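PDB 3V9E: laccase, which probably couples the oxidation of hydroquinones to the reduction of dioxygen to water, using bound copper ions, and acts in lignin degradation. Local coordinates for residues 70-75 with 96-101. Numbering follows the deposited sequence. Where two conformers were deposited one is given.
Sequences YWLSVE and PGPAII. With NAG (2-acetamido-2-deoxy-beta-D-glucopyranose), chain K.
Y70 and L72, on the strand of 70-75, face P98 and I100 on the segment 96-101 with the two backbones well apart, the CA atoms of Y70 and I100 being 7.9 Å from each other. This is packing between the two sheets of a cupredoxin-type beta sandwich, the fold of multicopper oxidases: strand 67-79 belongs to one sheet, and loop 96-99 leads into strand 100-103, an outermost strand of the other. The chain being extended, Y70 and L72 both point toward 96-101, and side chains make most of the contact, with I101 O the one backbone atom bonded across it. Tyrosine suits its place by offering a ring face to a methyl and a hydroxyl to a backbone carbonyl. CG2 of I100 lies over one face of the Y70 ring, 3.9 Å from the centroid and 20° off the ring normal, a CH-pi contact. The branched I100 also serves L72: chi1 of -64° sends CG1 and CD1 that way, and its CD1 meets CD1 of L72 at 4.0 Å. The other L72 methyl, CD2, rests on CG of P98, an apolar corner of a rigid loop ring; F91 and I110 pack around the forked leucine. The NAG lies against W71 CB and S73 CB, and its N2 donates to main-chain W71 O. I101 O sits at the Y70 ring edge, in its plane; Y70 OH donates to I101 O at 2.9 Å, standing 55° above that carbonyl's plane.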
loop_
_atom_site.group_PDB
_atom_site.type_symbol
_atom_site.label_atom_id
_atom_site.label_comp_id
_atom_site.label_asym_id
_atom_site.label_seq_id
_atom_site.Cartn_x
_atom_site.Cartn_y
_atom_site.Cartn_z
ATOM N N TYR A 70 -14.201 -1.402 15.688
ATOM C CA TYR A 70 -13.054 -0.612 16.053
ATOM C C TYR A 70 -13.424 0.868 16.077
ATOM O O TYR A 70 -14.261 1.299 15.353
ATOM C CB TYR A 70 -11.923 -0.857 15.036
ATOM C CG TYR A 70 -11.662 -2.372 14.721
ATOM C CD1 TYR A 70 -12.519 -3.055 13.876
ATOM C CD2 TYR A 70 -10.593 -3.083 15.242
ATOM C CE1 TYR A 70 -12.350 -4.378 13.531
ATOM C CE2 TYR A 70 -10.419 -4.444 14.917
ATOM C CZ TYR A 70 -11.307 -5.092 14.062
ATOM O OH TYR A 70 -11.136 -6.433 13.695
ATOM N N TRP A 71 -12.743 1.669 16.910
ATOM C CA TRP A 71 -12.946 3.091 16.942
ATOM C C TRP A 71 -11.549 3.643 16.720
ATOM O O TRP A 71 -10.649 3.273 17.466
ATOM C CB TRP A 71 -13.503 3.580 18.299
ATOM C CG TRP A 71 -14.964 3.335 18.485
ATOM C CD1 TRP A 71 -15.989 4.235 18.304
ATOM C CD2 TRP A 71 -15.554 2.126 18.905
ATOM N NE1 TRP A 71 -17.206 3.633 18.580
ATOM C CE2 TRP A 71 -16.950 2.333 18.960
ATOM C CE3 TRP A 71 -15.042 0.871 19.255
ATOM C CZ2 TRP A 71 -17.811 1.323 19.322
ATOM C CZ3 TRP A 71 -15.886 -0.105 19.608
ATOM C CH2 TRP A 71 -17.257 0.114 19.650
ATOM N N LEU A 72 -11.371 4.464 15.701
ATOM C CA LEU A 72 -10.122 5.098 15.412
ATOM C C LEU A 72 -10.319 6.584 15.419
ATOM O O LEU A 72 -11.323 7.120 14.946
ATOM C CB LEU A 72 -9.528 4.682 14.064
ATOM C CG LEU A 72 -9.221 3.183 13.812
ATOM C CD1 LEU A 72 -8.642 2.894 12.422
ATOM C CD2 LEU A 72 -8.246 2.803 14.869
ATOM N N SER A 73 -9.314 7.236 15.963
ATOM C CA SER A 73 -9.225 8.676 15.970
ATOM C C SER A 73 -8.023 9.151 15.214
ATOM O O SER A 73 -6.889 8.872 15.565
ATOM C CB SER A 73 -9.093 9.164 17.391
ATOM O OG SER A 73 -8.806 10.552 17.444
ATOM N N VAL A 74 -8.292 9.998 14.220
ATOM C CA VAL A 74 -7.232 10.561 13.434
ATOM C C VAL A 74 -6.833 11.805 14.170
ATOM O O VAL A 74 -7.657 12.759 14.309
ATOM C CB VAL A 74 -7.681 10.943 12.012
ATOM C CG1 VAL A 74 -6.565 11.649 11.306
ATOM C CG2 VAL A 74 -8.166 9.693 11.263
ATOM N N GLU A 75 -5.587 11.818 14.551
ATOM C CA GLU A 75 -5.040 12.799 15.478
ATOM C C GLU A 75 -3.841 13.534 15.011
ATOM O O GLU A 75 -2.952 13.036 14.321
ATOM C CB GLU A 75 -4.633 12.059 16.752
ATOM C CG GLU A 75 -5.792 11.236 17.264
ATOM C CD GLU A 75 -5.814 10.992 18.736
ATOM O OE1 GLU A 75 -4.735 10.788 19.347
ATOM O OE2 GLU A 75 -6.973 10.953 19.241
ATOM N N PRO A 96 3.403 3.054 13.938
ATOM C CA PRO A 96 2.174 2.856 13.169
ATOM C C PRO A 96 0.961 2.951 14.076
ATOM O O PRO A 96 1.103 2.840 15.319
ATOM C CB PRO A 96 2.311 1.432 12.611
ATOM C CG PRO A 96 3.668 0.970 12.957
ATOM C CD PRO A 96 4.201 1.841 14.054
ATOM N N GLY A 97 -0.212 3.126 13.470
ATOM C CA GLY A 97 -1.445 3.067 14.129
ATOM C C GLY A 97 -1.803 1.726 14.704
ATOM O O GLY A 97 -1.061 0.750 14.520
ATOM N N PRO A 98 -2.911 1.677 15.459
ATOM C CA PRO A 98 -3.281 0.374 16.016
ATOM C C PRO A 98 -3.489 -0.679 14.970
ATOM O O PRO A 98 -3.903 -0.419 13.902
ATOM C CB PRO A 98 -4.630 0.612 16.712
ATOM C CG PRO A 98 -4.820 2.094 16.757
ATOM C CD PRO A 98 -3.914 2.703 15.716
ATOM N N ALA A 99 -3.146 -1.920 15.334
ATOM C CA ALA A 99 -3.421 -3.096 14.507
ATOM C C ALA A 99 -4.925 -3.388 14.466
ATOM O O ALA A 99 -5.644 -3.388 15.474
ATOM C CB ALA A 99 -2.670 -4.276 15.075
ATOM N N ILE A 100 -5.408 -3.598 13.244
ATOM C CA ILE A 100 -6.683 -4.075 13.029
ATOM C C ILE A 100 -6.486 -5.513 12.621
ATOM O O ILE A 100 -5.871 -5.836 11.564
ATOM C CB ILE A 100 -7.393 -3.262 11.952
ATOM C CG1 ILE A 100 -7.563 -1.841 12.454
ATOM C CG2 ILE A 100 -8.742 -3.922 11.590
ATOM C CD1 ILE A 100 -8.197 -0.941 11.443
ATOM N N ILE A 101 -7.015 -6.395 13.445
ATOM C CA ILE A 101 -6.779 -7.822 13.219
ATOM C C ILE A 101 -8.132 -8.514 13.156
ATOM O O ILE A 101 -9.006 -8.308 14.001
ATOM C CB ILE A 101 -5.875 -8.405 14.273
ATOM C CG1 ILE A 101 -4.518 -7.654 14.264
ATOM C CG2 ILE A 101 -5.598 -9.898 14.038
ATOM C CD1 ILE A 101 -3.584 -7.979 15.432
HETATM C C1 NAG K . -8.680 5.533 19.591
HETATM C C2 NAG K . -9.361 4.494 20.453
HETATM C C3 NAG K . -10.806 4.862 20.576
HETATM C C4 NAG K . -10.863 6.266 21.186
HETATM C C5 NAG K . -10.107 7.231 20.327
HETATM C C6 NAG K . -10.171 8.652 20.898
HETATM C C7 NAG K . -8.257 2.345 20.044
HETATM C C8 NAG K . -8.243 1.161 19.134
HETATM N N2 NAG K . -9.223 3.230 19.728
HETATM O O3 NAG K . -11.344 3.902 21.414
HETATM O O4 NAG K . -12.236 6.583 21.329
HETATM O O5 NAG K . -8.731 6.831 20.194
HETATM O O6 NAG K . -9.619 8.704 22.205
HETATM O O7 NAG K . -7.466 2.465 20.989
#